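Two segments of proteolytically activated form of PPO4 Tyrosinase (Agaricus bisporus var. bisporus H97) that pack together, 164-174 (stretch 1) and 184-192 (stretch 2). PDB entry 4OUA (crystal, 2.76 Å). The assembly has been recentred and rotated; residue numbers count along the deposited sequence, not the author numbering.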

# COMPACT_ATOMS: atom_id res chain seq x y z
N PRO A 164 3.05 14.23 -8.31
CA PRO A 164 3.67 12.91 -8.49
C PRO A 164 2.75 11.77 -8.06
O PRO A 164 3.08 10.61 -8.27
CB PRO A 164 4.90 12.99 -7.58
CG PRO A 164 4.49 13.91 -6.49
CD PRO A 164 3.56 14.93 -7.12
N ILE A 165 1.61 12.12 -7.46
CA ILE A 165 0.67 11.12 -6.96
C ILE A 165 -0.19 10.54 -8.08
O ILE A 165 -0.64 9.39 -7.99
CB ILE A 165 -0.24 11.72 -5.87
CG1 ILE A 165 0.60 12.23 -4.70
CG2 ILE A 165 -1.24 10.68 -5.39
CD1 ILE A 165 -0.22 12.78 -3.55
N LEU A 166 -0.41 11.32 -9.13
CA LEU A 166 -1.26 10.89 -10.23
C LEU A 166 -0.67 9.69 -10.99
O LEU A 166 -1.37 8.72 -11.27
CB LEU A 166 -1.50 12.04 -11.21
CG LEU A 166 -2.35 13.20 -10.71
CD1 LEU A 166 -2.67 14.16 -11.85
CD2 LEU A 166 -3.63 12.70 -10.06
N ARG A 167 0.61 9.76 -11.30
CA ARG A 167 1.23 8.74 -12.14
C ARG A 167 2.74 8.69 -11.96
O ARG A 167 3.36 9.67 -11.56
CB ARG A 167 0.90 9.01 -13.61
CG ARG A 167 1.47 10.33 -14.12
CD ARG A 167 0.94 10.69 -15.50
NE ARG A 167 -0.50 10.90 -15.50
CZ ARG A 167 -1.09 12.06 -15.24
NH1 ARG A 167 -0.36 13.13 -14.94
NH2 ARG A 167 -2.41 12.16 -15.27
N TYR A 168 3.33 7.54 -12.26
CA TYR A 168 4.78 7.41 -12.31
C TYR A 168 5.26 7.40 -13.75
O TYR A 168 4.66 6.75 -14.61
CB TYR A 168 5.26 6.14 -11.59
CG TYR A 168 6.71 5.83 -11.83
CD1 TYR A 168 7.71 6.63 -11.29
CD2 TYR A 168 7.09 4.74 -12.61
CE1 TYR A 168 9.05 6.35 -11.51
CE2 TYR A 168 8.43 4.45 -12.83
CZ TYR A 168 9.40 5.26 -12.28
OH TYR A 168 10.73 4.98 -12.50
N SER A 169 6.35 8.11 -14.02
CA SER A 169 6.93 8.14 -15.35
C SER A 169 8.14 7.21 -15.43
O SER A 169 9.14 7.43 -14.75
CB SER A 169 7.34 9.56 -15.74
OG SER A 169 6.23 10.44 -15.72
N PHE A 170 8.03 6.16 -16.24
CA PHE A 170 9.13 5.22 -16.41
C PHE A 170 10.30 5.88 -17.12
O PHE A 170 10.12 6.65 -18.06
CB PHE A 170 8.67 3.99 -17.19
CG PHE A 170 7.70 3.12 -16.44
CD1 PHE A 170 6.33 3.33 -16.54
CD2 PHE A 170 8.16 2.08 -15.64
CE1 PHE A 170 5.44 2.53 -15.85
CE2 PHE A 170 7.27 1.28 -14.95
CZ PHE A 170 5.91 1.50 -15.05
N HIS A 171 11.51 5.58 -16.66
CA HIS A 171 12.73 6.11 -17.26
C HIS A 171 13.89 5.15 -17.07
O HIS A 171 14.66 5.27 -16.12
CB HIS A 171 13.06 7.49 -16.66
CG HIS A 171 13.02 7.52 -15.16
ND1 HIS A 171 14.08 7.12 -14.38
CD2 HIS A 171 12.05 7.91 -14.31
CE1 HIS A 171 13.76 7.26 -13.11
NE2 HIS A 171 12.53 7.74 -13.04
N PRO A 172 14.03 4.19 -18.00
CA PRO A 172 13.12 4.03 -19.13
C PRO A 172 12.03 3.00 -18.85
O PRO A 172 11.92 2.52 -17.72
CB PRO A 172 14.04 3.55 -20.24
CG PRO A 172 15.04 2.69 -19.50
CD PRO A 172 15.20 3.30 -18.12
N ILE A 173 11.25 2.66 -19.86
CA ILE A 173 10.34 1.53 -19.76
C ILE A 173 11.18 0.26 -19.73
O ILE A 173 11.81 -0.09 -20.72
CB ILE A 173 9.35 1.47 -20.94
CG1 ILE A 173 8.45 2.71 -20.94
CG2 ILE A 173 8.50 0.21 -20.86
CD1 ILE A 173 7.46 2.74 -22.08
N ASP A 174 11.20 -0.40 -18.58
CA ASP A 174 12.07 -1.55 -18.36
C ASP A 174 11.91 -2.62 -19.44
O ASP A 174 10.80 -2.86 -19.92
CB ASP A 174 11.79 -2.17 -16.98
CG ASP A 174 12.82 -3.22 -16.60
OD1 ASP A 174 12.68 -4.38 -17.05
OD2 ASP A 174 13.75 -2.89 -15.84
N ASP A 184 4.24 -1.81 -22.75
CA ASP A 184 5.59 -1.59 -23.26
C ASP A 184 5.72 -0.21 -23.92
O ASP A 184 6.81 0.36 -23.96
CB ASP A 184 5.98 -2.68 -24.26
CG ASP A 184 4.95 -2.87 -25.37
OD1 ASP A 184 4.11 -1.97 -25.57
OD2 ASP A 184 4.99 -3.92 -26.04
N THR A 185 4.62 0.30 -24.44
CA THR A 185 4.62 1.61 -25.10
C THR A 185 4.08 2.71 -24.19
O THR A 185 4.26 3.90 -24.47
CB THR A 185 3.81 1.60 -26.41
OG1 THR A 185 2.43 1.32 -26.12
CG2 THR A 185 4.34 0.54 -27.36
N TRP A 186 3.41 2.32 -23.11
CA TRP A 186 2.88 3.28 -22.15
C TRP A 186 4.00 3.97 -21.38
O TRP A 186 4.65 3.36 -20.53
CB TRP A 186 1.91 2.61 -21.18
CG TRP A 186 0.47 2.82 -21.53
CD1 TRP A 186 -0.06 3.87 -22.23
CD2 TRP A 186 -0.63 1.96 -21.22
NE1 TRP A 186 -1.42 3.72 -22.36
CE2 TRP A 186 -1.80 2.55 -21.75
CE3 TRP A 186 -0.75 0.74 -20.54
CZ2 TRP A 186 -3.06 1.97 -21.62
CZ3 TRP A 186 -2.00 0.17 -20.41
CH2 TRP A 186 -3.14 0.78 -20.95
N LYS A 187 4.23 5.24 -21.70
CA LYS A 187 5.33 5.99 -21.11
C LYS A 187 5.14 6.19 -19.61
O LYS A 187 6.10 6.09 -18.84
CB LYS A 187 5.47 7.35 -21.82
CG LYS A 187 5.54 7.24 -23.34
CD LYS A 187 5.83 8.58 -23.99
CE LYS A 187 7.24 9.06 -23.68
NZ LYS A 187 8.27 8.17 -24.28
N THR A 188 3.91 6.46 -19.19
CA THR A 188 3.61 6.60 -17.77
C THR A 188 2.52 5.62 -17.37
O THR A 188 1.86 5.03 -18.23
CB THR A 188 3.16 8.03 -17.41
OG1 THR A 188 1.78 8.21 -17.75
CG2 THR A 188 4.01 9.06 -18.14
N THR A 189 2.34 5.43 -16.07
CA THR A 189 1.24 4.63 -15.56
C THR A 189 -0.10 5.28 -15.90
O THR A 189 -0.22 6.50 -15.94
CB THR A 189 1.35 4.42 -14.04
OG1 THR A 189 1.38 5.69 -13.38
CG2 THR A 189 2.62 3.65 -13.71
N VAL A 190 -1.12 4.46 -16.15
CA VAL A 190 -2.41 4.97 -16.59
C VAL A 190 -3.58 4.42 -15.79
O VAL A 190 -3.63 3.23 -15.48
CB VAL A 190 -2.64 4.68 -18.08
CG1 VAL A 190 -4.09 4.91 -18.45
CG2 VAL A 190 -1.73 5.55 -18.93
N ARG A 191 -4.53 5.29 -15.47
CA ARG A 191 -5.73 4.90 -14.72
C ARG A 191 -6.98 4.94 -15.59
O ARG A 191 -7.27 5.96 -16.22
CB ARG A 191 -5.91 5.81 -13.51
CG ARG A 191 -4.80 5.72 -12.48
CD ARG A 191 -4.98 6.76 -11.39
NE ARG A 191 -3.83 6.81 -10.49
CZ ARG A 191 -3.65 7.74 -9.55
NH1 ARG A 191 -4.54 8.71 -9.39
NH2 ARG A 191 -2.57 7.70 -8.79
N ASN A 192 -7.71 3.83 -15.62
CA ASN A 192 -8.99 3.77 -16.33
C ASN A 192 -8.87 4.17 -17.80
O ASN A 192 -9.53 5.11 -18.24
CB ASN A 192 -10.02 4.66 -15.62
CG ASN A 192 -11.45 4.31 -16.00
OD1 ASN A 192 -11.79 3.14 -16.20
ND2 ASN A 192 -12.30 5.33 -16.09

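The two stretches run past each other in opposite directions: Arg167 lies beside Thr189, Ser169 beside Thr188, and Ile173 beside Asp184. Neither forms a regular strand in this region. Their backbones come together at a single bridge between Ser169 and Thr188, whose CA atoms are 4.4 Å apart, and the whole contact buries 568 Å² summed over both sides.

Backbone hydrogen bonds hold this bridge from both flanks. The amide N of Thr189 donates to O of Tyr168 at 3.0 Å, with a nearly straight angle of 162°, and N of Phe170 donates to O of Lys187 at 3.2 Å. These two bonds bracket Ser169 on one stretch and Thr188 on the other, the pattern expected of a local antiparallel pairing. Between them, CA of Thr188 approaches O of Tyr168 at 3.3 Å in a CA-H...O contact, so this carbonyl receives a conventional amide bond and a softer interaction from neighbouring residues. Lys187 takes part mainly through its backbone; its CA-to-CB bond points away from stretch 1, which suits a long charged side chain at an exposed position.

Side-chain hydroxyls and a guanidinium extend the polar contact. Thr189 points toward stretch 1, and its OG1 accepts a hydrogen bond from N of Tyr168 at 2.9 Å. Together with the bond from N of Thr189 to O of Tyr168, this ties both polar groups of the Tyr168 backbone to one residue. Threonine suits this buried place because its hydroxyl satisfies an amide while its methyl remains available for nonpolar packing. The neighbouring Thr188 uses its OG1 differently, donating to O of Thr189 within its own stretch at 3.2 Å.

Farther along, the extended side chain of Arg191 reaches the segment around Ile165 and Leu166, whose backbone angles are helical although the regular helical bonds are absent. NH2 of Arg191 donates a weak hydrogen bond to O of Ile165, short at 2.7 Å but bent to 119°, with the carbonyl oxygen near the guanidinium plane. By contrast, O of Leu166 lies over one face of the group. Although O of Leu166 is 2.9 Å from NH2 of Arg191, the angle is too poor for a hydrogen bond. A planar cation with several N-H groups suits this buried site: NE, NH1 and NH2 also find hydrogen-bonding partners elsewhere in the structure.

Side-chain packing completes the contact. Phe170 has its CA-to-CB bond sideways, but the end of its ring comes nearer to stretch 2, where CE1 of Phe170 meets CG2 of Thr189 at 3.7 Å. CG2 of Thr189 also lies 4.2 Å from CB of Tyr168, so it packs against both residues. Ile173 points toward stretch 2 and extends CD1 to within 3.1 Å of O of Asp184 and 3.3 Å of O of Trp186. With chi1 m and chi2 t, its CG1-CD1 arm reaches out and lays a terminal methyl close against these two backbone carbonyl oxygens, with no hydrogen bond.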